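Local structure of outer protein YopM (Yersinia pestis, 1JL5) at residues Ser35-Glu47 with Arg58-Asp70. The protein is a leucine-rich repeat effector of the plague bacterium that probably alters host cell physiology and so promotes bacterial survival in host tissues. Residues are numbered along the deposited sequence; the frame is centred on the assembly and turned at random.
Sequences SKTEYYNAWSEWE and REMAVSRLRDCLD
The backbone oxygen of Trp46 accepts a hydrogen bond from Arg58 NH1 at 2.7 Å, the donor standing above the carbonyl plane while the oxygen lies in the plane of the guanidinium. That same guanidinium is stacked on the Trp46 indole, planes 9° apart, off-centre on the five-membered ring, and Arg58 CD sits over the centre of the six-membered ring. A chi1 of 167°, which sets CG anti to the backbone N, turns the indole toward Arg58 and lays it against the first turns of helix 58-70, its rim against Ala61 CB and Val62 CG2; its NE1 donates a hydrogen bond to Ser85 OG, and Glu56 forms a salt bridge with Arg58 NE.

Trp43 is the central knob, inserted among Val62, Leu65, Arg66 and Leu69. Leu65 CB packs over one face of its six-membered ring, 3.5 Å from the centroid, while Leu69 CB meets its edge; its NE1 donates a hydrogen bond to Glu88 O. Leu69 is a knob in turn, among Lys36, Tyr39, Tyr40 and Trp43, with CD2 3.3 Å from Tyr39 CB.

Toward the other end, Arg66 bends at chi3 (59°) to lay its guanidinium over the Tyr40 ring, CZ 3.5 Å from the centroid, and a water ties its NH1 to Tyr40 O. Another water joins Lys36 NZ to Asp70 O.

Helices 36-47 and 58-70 form an antiparallel hairpin interlocked by knobs-into-holes packing, axes 9.2 Å apart at closest approach, whose second helix packs on strand 75-77 through Leu65 and Leu76: the N-terminal cap of a leucine-rich repeat solenoid.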
# COMPACT_ATOMS: atom_id res chain seq x y z
N SER A 35 41.00 -39.75 -1.05
CA SER A 35 41.87 -39.04 -0.13
C SER A 35 41.42 -37.59 -0.10
O SER A 35 40.69 -37.15 -0.99
CB SER A 35 43.30 -39.10 -0.63
OG SER A 35 43.39 -38.45 -1.89
N LYS A 36 41.84 -36.85 0.91
CA LYS A 36 41.46 -35.45 0.99
C LYS A 36 41.90 -34.76 -0.30
O LYS A 36 41.15 -33.97 -0.89
CB LYS A 36 42.14 -34.77 2.17
CG LYS A 36 41.65 -35.23 3.53
CD LYS A 36 42.33 -34.42 4.61
CE LYS A 36 41.93 -34.89 5.99
NZ LYS A 36 42.65 -34.09 7.03
N THR A 37 43.11 -35.08 -0.73
CA THR A 37 43.66 -34.49 -1.94
C THR A 37 42.74 -34.69 -3.12
O THR A 37 42.52 -33.77 -3.91
CB THR A 37 45.04 -35.07 -2.25
OG1 THR A 37 45.94 -34.70 -1.21
CG2 THR A 37 45.56 -34.54 -3.57
N GLU A 38 42.20 -35.89 -3.26
CA GLU A 38 41.29 -36.15 -4.36
C GLU A 38 40.07 -35.25 -4.21
O GLU A 38 39.59 -34.69 -5.19
CB GLU A 38 40.89 -37.62 -4.38
CG GLU A 38 42.03 -38.53 -4.78
CD GLU A 38 41.61 -39.97 -4.88
OE1 GLU A 38 41.20 -40.54 -3.85
OE2 GLU A 38 41.68 -40.54 -5.98
N TYR A 39 39.57 -35.11 -2.99
CA TYR A 39 38.42 -34.24 -2.78
C TYR A 39 38.81 -32.80 -3.06
O TYR A 39 38.13 -32.10 -3.81
CB TYR A 39 37.90 -34.36 -1.35
CG TYR A 39 37.04 -35.57 -1.15
CD1 TYR A 39 35.83 -35.70 -1.82
CD2 TYR A 39 37.45 -36.61 -0.32
CE1 TYR A 39 35.05 -36.83 -1.68
CE2 TYR A 39 36.67 -37.75 -0.17
CZ TYR A 39 35.48 -37.85 -0.85
OH TYR A 39 34.70 -38.98 -0.70
N TYR A 40 39.92 -32.37 -2.47
CA TYR A 40 40.40 -31.02 -2.67
C TYR A 40 40.52 -30.70 -4.13
O TYR A 40 40.06 -29.66 -4.60
CB TYR A 40 41.78 -30.83 -2.06
CG TYR A 40 41.86 -30.99 -0.57
CD1 TYR A 40 40.73 -30.89 0.24
CD2 TYR A 40 43.10 -31.18 0.04
CE1 TYR A 40 40.84 -30.98 1.62
CE2 TYR A 40 43.21 -31.26 1.41
CZ TYR A 40 42.08 -31.16 2.20
OH TYR A 40 42.23 -31.23 3.56
N ASN A 41 41.16 -31.60 -4.86
CA ASN A 41 41.38 -31.40 -6.28
C ASN A 41 40.08 -31.48 -7.04
O ASN A 41 39.87 -30.73 -7.99
CB ASN A 41 42.39 -32.42 -6.79
CG ASN A 41 43.77 -32.19 -6.22
OD1 ASN A 41 43.93 -31.36 -5.33
ND2 ASN A 41 44.75 -32.91 -6.71
N ALA A 42 39.21 -32.39 -6.64
CA ALA A 42 37.93 -32.51 -7.31
C ALA A 42 37.22 -31.19 -7.08
O ALA A 42 36.63 -30.61 -7.99
CB ALA A 42 37.12 -33.66 -6.71
N TRP A 43 37.32 -30.68 -5.86
CA TRP A 43 36.68 -29.43 -5.50
C TRP A 43 37.30 -28.23 -6.17
O TRP A 43 36.59 -27.32 -6.60
CB TRP A 43 36.68 -29.27 -3.99
CG TRP A 43 35.90 -30.34 -3.32
CD1 TRP A 43 34.90 -31.08 -3.88
CD2 TRP A 43 36.02 -30.79 -1.97
NE1 TRP A 43 34.38 -31.95 -2.97
CE2 TRP A 43 35.05 -31.80 -1.78
CE3 TRP A 43 36.85 -30.44 -0.90
CZ2 TRP A 43 34.89 -32.46 -0.56
CZ3 TRP A 43 36.68 -31.10 0.31
CH2 TRP A 43 35.71 -32.09 0.47
N SER A 44 38.63 -28.21 -6.27
CA SER A 44 39.30 -27.10 -6.92
C SER A 44 38.97 -27.13 -8.40
O SER A 44 38.85 -26.08 -9.03
CB SER A 44 40.80 -27.19 -6.71
OG SER A 44 41.09 -26.96 -5.33
N GLU A 45 38.81 -28.32 -8.96
CA GLU A 45 38.48 -28.46 -10.37
C GLU A 45 37.08 -27.90 -10.54
O GLU A 45 36.80 -27.13 -11.46
CB GLU A 45 38.52 -29.92 -10.78
CG GLU A 45 38.28 -30.17 -12.26
CD GLU A 45 39.18 -29.32 -13.15
OE1 GLU A 45 40.35 -29.09 -12.78
OE2 GLU A 45 38.71 -28.89 -14.23
N TRP A 46 36.19 -28.30 -9.64
CA TRP A 46 34.82 -27.83 -9.67
C TRP A 46 34.85 -26.32 -9.52
O TRP A 46 34.17 -25.60 -10.24
CB TRP A 46 34.05 -28.46 -8.51
CG TRP A 46 32.74 -27.81 -8.27
CD1 TRP A 46 31.60 -27.96 -9.00
CD2 TRP A 46 32.44 -26.90 -7.22
NE1 TRP A 46 30.60 -27.20 -8.46
CE2 TRP A 46 31.08 -26.54 -7.37
CE3 TRP A 46 33.18 -26.35 -6.16
CZ2 TRP A 46 30.45 -25.65 -6.49
CZ3 TRP A 46 32.54 -25.47 -5.29
CH2 TRP A 46 31.19 -25.13 -5.47
N GLU A 47 35.66 -25.84 -8.59
CA GLU A 47 35.77 -24.41 -8.38
C GLU A 47 36.19 -23.70 -9.66
O GLU A 47 35.59 -22.69 -10.03
CB GLU A 47 36.79 -24.11 -7.30
CG GLU A 47 36.86 -22.66 -6.94
CD GLU A 47 37.91 -22.40 -5.90
OE1 GLU A 47 38.18 -23.32 -5.11
OE2 GLU A 47 38.45 -21.28 -5.87
N ARG A 58 32.28 -20.58 -5.50
CA ARG A 58 32.83 -21.91 -5.36
C ARG A 58 34.04 -21.90 -4.45
O ARG A 58 34.29 -22.88 -3.75
CB ARG A 58 33.18 -22.47 -6.73
CG ARG A 58 31.97 -22.48 -7.62
CD ARG A 58 32.10 -23.49 -8.72
NE ARG A 58 30.84 -23.61 -9.43
CZ ARG A 58 30.62 -24.50 -10.40
NH1 ARG A 58 31.58 -25.33 -10.76
NH2 ARG A 58 29.44 -24.54 -11.01
N GLU A 59 34.78 -20.80 -4.43
CA GLU A 59 35.94 -20.74 -3.56
C GLU A 59 35.49 -20.93 -2.13
O GLU A 59 36.06 -21.72 -1.38
CB GLU A 59 36.66 -19.40 -3.69
CG GLU A 59 37.83 -19.28 -2.73
CD GLU A 59 38.66 -18.05 -3.00
OE1 GLU A 59 39.01 -17.83 -4.17
OE2 GLU A 59 38.96 -17.30 -2.04
N MET A 60 34.45 -20.20 -1.74
CA MET A 60 33.91 -20.31 -0.39
C MET A 60 33.38 -21.72 -0.22
O MET A 60 33.58 -22.35 0.82
CB MET A 60 32.79 -19.31 -0.17
CG MET A 60 32.12 -19.43 1.19
SD MET A 60 33.21 -18.96 2.55
CE MET A 60 33.86 -20.54 3.07
N ALA A 61 32.69 -22.21 -1.24
CA ALA A 61 32.13 -23.55 -1.19
C ALA A 61 33.26 -24.55 -0.97
O ALA A 61 33.20 -25.38 -0.07
CB ALA A 61 31.40 -23.87 -2.48
N VAL A 62 34.30 -24.46 -1.79
CA VAL A 62 35.44 -25.36 -1.65
C VAL A 62 35.99 -25.24 -0.25
O VAL A 62 36.31 -26.23 0.39
CB VAL A 62 36.55 -25.03 -2.66
CG1 VAL A 62 37.78 -25.86 -2.34
CG2 VAL A 62 36.07 -25.32 -4.07
N SER A 63 36.07 -24.01 0.23
CA SER A 63 36.56 -23.77 1.57
C SER A 63 35.68 -24.51 2.57
O SER A 63 36.17 -25.13 3.51
CB SER A 63 36.55 -22.28 1.88
OG SER A 63 36.97 -22.04 3.20
N ARG A 64 34.36 -24.44 2.36
CA ARG A 64 33.41 -25.10 3.24
C ARG A 64 33.59 -26.60 3.08
O ARG A 64 33.62 -27.35 4.05
CB ARG A 64 31.97 -24.74 2.85
CG ARG A 64 31.66 -23.24 2.80
CD ARG A 64 31.43 -22.66 4.18
NE ARG A 64 31.10 -21.24 4.11
CZ ARG A 64 29.97 -20.75 3.61
NH1 ARG A 64 29.04 -21.56 3.13
NH2 ARG A 64 29.77 -19.43 3.58
N LEU A 65 33.70 -27.04 1.83
CA LEU A 65 33.88 -28.45 1.52
C LEU A 65 35.10 -28.99 2.22
O LEU A 65 35.04 -30.02 2.90
CB LEU A 65 34.02 -28.63 0.01
CG LEU A 65 32.72 -28.48 -0.77
CD1 LEU A 65 33.02 -28.20 -2.23
CD2 LEU A 65 31.90 -29.76 -0.61
N ARG A 66 36.22 -28.30 2.06
CA ARG A 66 37.47 -28.71 2.66
C ARG A 66 37.34 -28.76 4.17
O ARG A 66 37.68 -29.76 4.80
CB ARG A 66 38.58 -27.74 2.27
CG ARG A 66 38.82 -27.66 0.78
CD ARG A 66 39.94 -26.70 0.49
NE ARG A 66 41.16 -27.14 1.15
CZ ARG A 66 42.23 -27.62 0.52
NH1 ARG A 66 42.23 -27.71 -0.80
NH2 ARG A 66 43.29 -28.00 1.21
N ASP A 67 36.85 -27.67 4.75
CA ASP A 67 36.69 -27.61 6.19
C ASP A 67 35.83 -28.77 6.64
O ASP A 67 36.13 -29.44 7.63
CB ASP A 67 36.04 -26.29 6.61
CG ASP A 67 36.06 -26.10 8.11
OD1 ASP A 67 37.17 -26.07 8.68
OD2 ASP A 67 34.97 -26.00 8.71
N CYS A 68 34.75 -29.01 5.91
CA CYS A 68 33.86 -30.10 6.24
C CYS A 68 34.61 -31.41 6.19
O CYS A 68 34.54 -32.23 7.11
CB CYS A 68 32.69 -30.14 5.26
SG CYS A 68 31.62 -31.53 5.56
N LEU A 69 35.33 -31.62 5.09
CA LEU A 69 36.11 -32.83 4.91
C LEU A 69 37.13 -32.98 6.02
O LEU A 69 37.21 -34.01 6.68
CB LEU A 69 36.82 -32.79 3.56
CG LEU A 69 37.55 -34.07 3.14
CD1 LEU A 69 36.53 -35.18 2.91
CD2 LEU A 69 38.33 -33.80 1.87
N ASP A 70 37.92 -31.92 6.24
CA ASP A 70 38.96 -31.92 7.26
C ASP A 70 38.42 -32.12 8.66
O ASP A 70 38.92 -32.95 9.42
CB ASP A 70 39.76 -30.62 7.20
CG ASP A 70 40.37 -30.38 5.83
OD1 ASP A 70 40.46 -31.35 5.06
OD2 ASP A 70 40.75 -29.23 5.54
O HOH W 1 40.70 -34.87 8.77
O HOH W 2 40.28 -27.84 -2.80